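Local atomic coordinates of carbohydrate kinase, FGGY (Novosphingobium aromaticivorans, PDB entry 3H6E), a protein that probably phosphorylates a carbohydrate substrate as a member of the FGGY kinase family, although its sugar is not established. Residues L89-L94 and D142-A147; Y96-P101 and L133-Q138. All coordinates share one frame; numbering follows the deposited sequence.

Interaction 1 of 2, residues L89-L94 and D142-A147; sequences LAFPPL and DVMANA
The side chain of V143 is the bump that enters the loop: its CG1 methyl sits in the notch between the methyl group of A90 and CE1 of the F91 ring. A90 CB lies 3.9 Å from V143 CG1, and F91 CE1 lies 4.3 Å from the same methyl, reached obliquely. CG1 of V143 stands anti to the backbone N (chi1 172°), which turns this branch rather than CG2 toward the notch. The fit works in reverse as well. The CE1 and CZ atoms of F91 rest in the shallow hollow between V143 CG1 and the selenium of M144, which is present as selenomethionine. F91 CZ meets M144 SE at 4.1 Å, and the selenium lies 5.3 Å from the ring centroid, 81° off the ring normal. This is an edge-on Met-aromatic contact, with the two side chains crossing at about a right angle. The bend at chi2 (-40°) of M144 brings the selenium round to the loop, although the CB does not head there; the second bend, at chi3, sets only the end methyl. The contact joins the short helix 141-145 to the loop that follows strand 88-89 in the N-terminal part of the kinase. T85 of strand 81-85 touches both A90 and V143, while L136 and the ring of H140 also pack on F91. Two polar groups of the loop bond outside the contact: P92 O accepts a hydrogen bond from R47 NE, and the A90 backbone bonds with A83. Across the seam no hydrogen bond or charge pair forms, which implies that helix and loop are held here mainly by van der Waals packing, to which the selenium at the ring edge probably adds a weak electrostatic part.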
loop_
_atom_site.group_PDB
_atom_site.type_symbol
_atom_site.label_atom_id
_atom_site.label_comp_id
_atom_site.label_asym_id
_atom_site.label_seq_id
_atom_site.Cartn_x
_atom_site.Cartn_y
_atom_site.Cartn_z
ATOM N N LEU A 89 21.145 -15.915 -4.467
ATOM C CA LEU A 89 20.978 -14.722 -3.648
ATOM C C LEU A 89 22.324 -14.211 -3.133
ATOM O O LEU A 89 23.011 -14.890 -2.370
ATOM C CB LEU A 89 20.033 -14.981 -2.478
ATOM C CG LEU A 89 19.810 -13.733 -1.620
ATOM C CD1 LEU A 89 19.041 -12.678 -2.417
ATOM C CD2 LEU A 89 19.098 -14.068 -0.315
ATOM N N ALA A 90 22.694 -13.009 -3.558
ATOM C CA ALA A 90 23.969 -12.422 -3.176
ATOM C C ALA A 90 24.047 -12.174 -1.671
ATOM O O ALA A 90 25.115 -12.288 -1.069
ATOM C CB ALA A 90 24.203 -11.134 -3.943
ATOM N N PHE A 91 22.907 -11.843 -1.071
ATOM C CA PHE A 91 22.824 -11.555 0.358
ATOM C C PHE A 91 21.385 -11.200 0.725
ATOM O O PHE A 91 20.585 -10.866 -0.149
ATOM C CB PHE A 91 23.757 -10.397 0.730
ATOM C CG PHE A 91 23.581 -9.174 -0.131
ATOM C CD1 PHE A 91 24.596 -8.751 -0.974
ATOM C CD2 PHE A 91 22.396 -8.452 -0.101
ATOM C CE1 PHE A 91 24.434 -7.628 -1.767
ATOM C CE2 PHE A 91 22.228 -7.332 -0.891
ATOM C CZ PHE A 91 23.247 -6.921 -1.725
ATOM N N PRO A 92 21.046 -11.273 2.019
ATOM C CA PRO A 92 19.703 -10.829 2.410
ATOM C C PRO A 92 19.500 -9.353 2.068
ATOM O O PRO A 92 20.393 -8.541 2.324
ATOM C CB PRO A 92 19.698 -11.030 3.930
ATOM C CG PRO A 92 20.752 -12.059 4.182
ATOM C CD PRO A 92 21.816 -11.790 3.163
ATOM N N PRO A 93 18.345 -9.012 1.480
ATOM C CA PRO A 93 18.026 -7.624 1.139
ATOM C C PRO A 93 17.977 -6.749 2.381
ATOM O O PRO A 93 17.735 -7.241 3.482
ATOM C CB PRO A 93 16.633 -7.725 0.515
ATOM C CG PRO A 93 16.536 -9.128 0.029
ATOM C CD PRO A 93 17.292 -9.942 1.037
ATOM N N LEU A 94 18.215 -5.458 2.196
ATOM C CA LEU A 94 18.183 -4.509 3.296
ATOM C C LEU A 94 16.757 -4.317 3.794
ATOM O O LEU A 94 15.810 -4.343 3.009
ATOM C CB LEU A 94 18.751 -3.160 2.850
ATOM C CG LEU A 94 20.257 -3.029 2.620
ATOM C CD1 LEU A 94 20.797 -4.181 1.789
ATOM C CD2 LEU A 94 20.579 -1.691 1.959
ATOM N N ASP A 142 31.535 -4.383 -6.613
ATOM C CA ASP A 142 31.673 -5.432 -7.618
ATOM C C ASP A 142 30.437 -6.320 -7.679
ATOM O O ASP A 142 29.904 -6.591 -8.758
ATOM C CB ASP A 142 32.919 -6.279 -7.339
ATOM C CG ASP A 142 34.189 -5.445 -7.277
ATOM O OD1 ASP A 142 35.216 -5.957 -6.781
ATOM O OD2 ASP A 142 34.160 -4.276 -7.719
ATOM N N VAL A 143 29.984 -6.766 -6.515
ATOM C CA VAL A 143 28.819 -7.639 -6.431
ATOM C C VAL A 143 27.565 -6.999 -7.037
ATOM O O VAL A 143 26.679 -7.703 -7.521
ATOM C CB VAL A 143 28.547 -8.079 -4.975
ATOM C CG1 VAL A 143 27.216 -8.823 -4.871
ATOM C CG2 VAL A 143 29.693 -8.945 -4.464
HETATM N N MSE A 144 27.494 -5.670 -7.016
HETATM C CA MSE A 144 26.349 -4.966 -7.591
HETATM C C MSE A 144 26.417 -4.896 -9.118
HETATM O O MSE A 144 25.385 -4.906 -9.793
HETATM C CB MSE A 144 26.211 -3.556 -7.013
HETATM C CG MSE A 144 25.842 -3.513 -5.543
HETATM SE SE MSE A 144 24.512 -4.854 -5.050
HETATM C CE MSE A 144 23.002 -4.252 -6.134
ATOM N N ALA A 145 27.630 -4.825 -9.656
ATOM C CA ALA A 145 27.816 -4.725 -11.101
ATOM C C ALA A 145 27.597 -6.064 -11.810
ATOM O O ALA A 145 27.276 -6.103 -12.996
ATOM C CB ALA A 145 29.195 -4.172 -11.420
ATOM N N ASN A 146 27.776 -7.157 -11.075
ATOM C CA ASN A 146 27.561 -8.495 -11.615
ATOM C C ASN A 146 26.158 -8.977 -11.291
ATOM O O ASN A 146 25.768 -10.093 -11.642
ATOM C CB ASN A 146 28.573 -9.476 -11.020
ATOM C CG ASN A 146 30.013 -9.072 -11.293
ATOM O OD1 ASN A 146 30.921 -9.407 -10.529
ATOM N ND2 ASN A 146 30.226 -8.345 -12.388
ATOM N N ALA A 147 25.398 -8.125 -10.611
ATOM C CA ALA A 147 24.132 -8.545 -10.035
ATOM C C ALA A 147 22.963 -8.460 -11.005
ATOM O O ALA A 147 22.911 -7.582 -11.861
ATOM C CB ALA A 147 23.834 -7.733 -8.783
#

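Interaction 2 of 2, residues Y96-P101 and L133-Q138; sequences YEQSIP and LWWLDQ
W135 receives P101 over one face of its indole, and this pair carries much of the contact. P101 CD stands 3.7 Å from the centroid of the six-membered ring and 24° off its normal, a CH-pi interaction, and comes within 3.5 Å of W135 CZ2. P101 CG lies farther along the indole, between CZ2 and NE1. On the same side, I100 holds its CG2 methyl 4.0 Å above the ring plane, displaced toward the rim and nearest W135 CD2. CG2 is anti to the backbone N of I100 and CG1 beside it (chi1 -56°), putting both branches within touch of the indole, with CG1 near CE3. Two consecutive apolar residues thus meet the indole, P101 across it and I100 sliding past it. P101 is also the N-cap residue of helix 102-109, and V104 from that helix packs on W135. The segments belong to the long excursion between strands 71-76 and 207-210 of the N-terminal sheet, in a family of the actin-like ATPase fold; the chain between the two segments is helix and loop, without strand. With an alanine here in place of W135, P101 and I100 would probably lose their shared apolar surface, and a gap is likely to open between the loop and helix 129-139. At the far edge of the indole, Q98 CG approaches CZ3 at 4.2 Å, near the ring plane. Beyond it the Q98 chain bends at chi2, and NE2 donates to S99 O at 2.8 Å with a N-H...O angle of 136°. That carbonyl oxygen also lies 3.7 Å from W135 CZ3, and Q98 OE1 accepts from the backbone N of R46, tying both ends of the amide.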
loop_
_atom_site.group_PDB
_atom_site.type_symbol
_atom_site.label_atom_id
_atom_site.label_comp_id
_atom_site.label_asym_id
_atom_site.label_seq_id
_atom_site.Cartn_x
_atom_site.Cartn_y
_atom_site.Cartn_z
ATOM N N TYR A 96 14.042 -1.894 4.719
ATOM C CA TYR A 96 13.880 -0.516 4.262
ATOM C C TYR A 96 13.862 0.478 5.421
ATOM O O TYR A 96 14.028 1.679 5.222
ATOM C CB TYR A 96 12.681 -0.335 3.313
ATOM C CG TYR A 96 11.295 -0.482 3.916
ATOM C CD1 TYR A 96 10.852 0.367 4.924
ATOM C CD2 TYR A 96 10.407 -1.436 3.429
ATOM C CE1 TYR A 96 9.577 0.242 5.458
ATOM C CE2 TYR A 96 9.133 -1.566 3.952
ATOM C CZ TYR A 96 8.721 -0.724 4.966
ATOM O OH TYR A 96 7.450 -0.855 5.486
ATOM N N GLU A 97 13.685 -0.035 6.634
ATOM C CA GLU A 97 13.736 0.809 7.821
ATOM C C GLU A 97 15.169 1.010 8.306
ATOM O O GLU A 97 15.418 1.820 9.201
ATOM C CB GLU A 97 12.863 0.245 8.946
ATOM C CG GLU A 97 11.383 0.197 8.610
ATOM C CD GLU A 97 10.500 0.338 9.836
ATOM O OE1 GLU A 97 9.661 -0.557 10.072
ATOM O OE2 GLU A 97 10.645 1.347 10.561
ATOM N N GLN A 98 16.109 0.276 7.715
ATOM C CA GLN A 98 17.520 0.458 8.043
ATOM C C GLN A 98 17.989 1.851 7.656
ATOM O O GLN A 98 17.770 2.304 6.532
ATOM C CB GLN A 98 18.402 -0.591 7.362
ATOM C CG GLN A 98 19.892 -0.228 7.348
ATOM C CD GLN A 98 20.485 -0.080 8.744
ATOM O OE1 GLN A 98 20.109 -0.795 9.672
ATOM N NE2 GLN A 98 21.423 0.850 8.892
ATOM N N SER A 99 18.637 2.521 8.599
ATOM C CA SER A 99 19.175 3.853 8.376
ATOM C C SER A 99 20.220 3.850 7.263
ATOM O O SER A 99 20.899 2.850 7.033
ATOM C CB SER A 99 19.794 4.385 9.665
ATOM O OG SER A 99 20.298 5.691 9.483
ATOM N N ILE A 100 20.339 4.975 6.572
ATOM C CA ILE A 100 21.385 5.146 5.575
ATOM C C ILE A 100 22.248 6.334 5.986
ATOM O O ILE A 100 21.724 7.376 6.378
ATOM C CB ILE A 100 20.804 5.357 4.157
ATOM C CG1 ILE A 100 19.875 4.191 3.783
ATOM C CG2 ILE A 100 21.921 5.503 3.135
ATOM C CD1 ILE A 100 19.577 4.066 2.295
ATOM N N PRO A 101 23.576 6.171 5.922
ATOM C CA PRO A 101 24.511 7.226 6.329
ATOM C C PRO A 101 24.222 8.573 5.676
ATOM O O PRO A 101 23.932 8.652 4.482
ATOM C CB PRO A 101 25.866 6.683 5.872
ATOM C CG PRO A 101 25.707 5.209 5.955
ATOM C CD PRO A 101 24.277 4.932 5.543
ATOM N N LEU A 133 20.173 0.954 -3.412
ATOM C CA LEU A 133 21.083 0.702 -4.524
ATOM C C LEU A 133 22.293 1.625 -4.460
ATOM O O LEU A 133 23.432 1.171 -4.551
ATOM C CB LEU A 133 20.358 0.878 -5.861
ATOM C CG LEU A 133 19.803 -0.385 -6.526
ATOM C CD1 LEU A 133 19.555 -1.484 -5.511
ATOM C CD2 LEU A 133 18.542 -0.084 -7.337
ATOM N N TRP A 134 22.038 2.922 -4.298
ATOM C CA TRP A 134 23.109 3.910 -4.208
ATOM C C TRP A 134 24.140 3.489 -3.170
ATOM O O TRP A 134 25.334 3.413 -3.455
ATOM C CB TRP A 134 22.534 5.275 -3.834
ATOM C CG TRP A 134 23.548 6.376 -3.819
ATOM C CD1 TRP A 134 24.231 6.849 -2.733
ATOM C CD2 TRP A 134 23.991 7.149 -4.940
ATOM N NE1 TRP A 134 25.070 7.865 -3.110
ATOM C CE2 TRP A 134 24.945 8.068 -4.461
ATOM C CE3 TRP A 134 23.677 7.152 -6.303
ATOM C CZ2 TRP A 134 25.587 8.983 -5.298
ATOM C CZ3 TRP A 134 24.312 8.062 -7.130
ATOM C CH2 TRP A 134 25.256 8.966 -6.625
ATOM N N TRP A 135 23.660 3.217 -1.963
ATOM C CA TRP A 135 24.515 2.795 -0.864
ATOM C C TRP A 135 25.213 1.486 -1.200
ATOM O O TRP A 135 26.437 1.396 -1.148
ATOM C CB TRP A 135 23.689 2.646 0.413
ATOM C CG TRP A 135 24.502 2.520 1.653
ATOM C CD1 TRP A 135 25.783 2.956 1.846
ATOM C CD2 TRP A 135 24.081 1.949 2.897
ATOM N NE1 TRP A 135 26.190 2.675 3.126
ATOM C CE2 TRP A 135 25.162 2.061 3.794
ATOM C CE3 TRP A 135 22.896 1.349 3.336
ATOM C CZ2 TRP A 135 25.096 1.592 5.105
ATOM C CZ3 TRP A 135 22.833 0.886 4.638
ATOM C CH2 TRP A 135 23.926 1.009 5.507
ATOM N N LEU A 136 24.428 0.476 -1.558
ATOM C CA LEU A 136 24.971 -0.831 -1.917
ATOM C C LEU A 136 26.113 -0.747 -2.933
ATOM O O LEU A 136 27.041 -1.552 -2.897
ATOM C CB LEU A 136 23.861 -1.748 -2.437
ATOM C CG LEU A 136 22.950 -2.333 -1.358
ATOM C CD1 LEU A 136 21.768 -3.053 -1.981
ATOM C CD2 LEU A 136 23.736 -3.268 -0.450
ATOM N N ASP A 137 26.039 0.221 -3.840
ATOM C CA ASP A 137 27.089 0.406 -4.835
ATOM C C ASP A 137 28.418 0.742 -4.163
ATOM O O ASP A 137 29.483 0.516 -4.736
ATOM C CB ASP A 137 26.707 1.493 -5.846
ATOM C CG ASP A 137 25.946 0.940 -7.049
ATOM O OD1 ASP A 137 25.938 -0.295 -7.240
ATOM O OD2 ASP A 137 25.363 1.742 -7.812
ATOM N N GLN A 138 28.347 1.274 -2.944
ATOM C CA GLN A 138 29.542 1.598 -2.167
ATOM C C GLN A 138 30.047 0.406 -1.359
ATOM O O GLN A 138 31.243 0.116 -1.351
ATOM C CB GLN A 138 29.273 2.763 -1.214
ATOM C CG GLN A 138 29.188 4.122 -1.878
ATOM C CD GLN A 138 29.545 5.246 -0.921
ATOM O OE1 GLN A 138 29.667 6.405 -1.323
ATOM N NE2 GLN A 138 29.725 4.908 0.354
#

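Interactions 1 and 2 join successive parts of one loop, between strand 88-89 and helix 102-109, to the consecutive helices 141-145 and 129-139; their centres are 13 Å apart. L136 bridges them: its CD2 lies 3.9 Å from F91 CZ and 3.8 Å from L94 CD1, reaching from the helix of interaction 2 to the loop of interaction 1. The two helices also touch directly, M144 CG being 3.5 Å from L136 O. D137, whose carboxylate forms a salt bridge with R197 and accepts a hydrogen bond from W194 NE1, packs against M144 as well. Both contacts lie well out from the chain centre, about 26 and 22 Å from it to their own centres, on the same side.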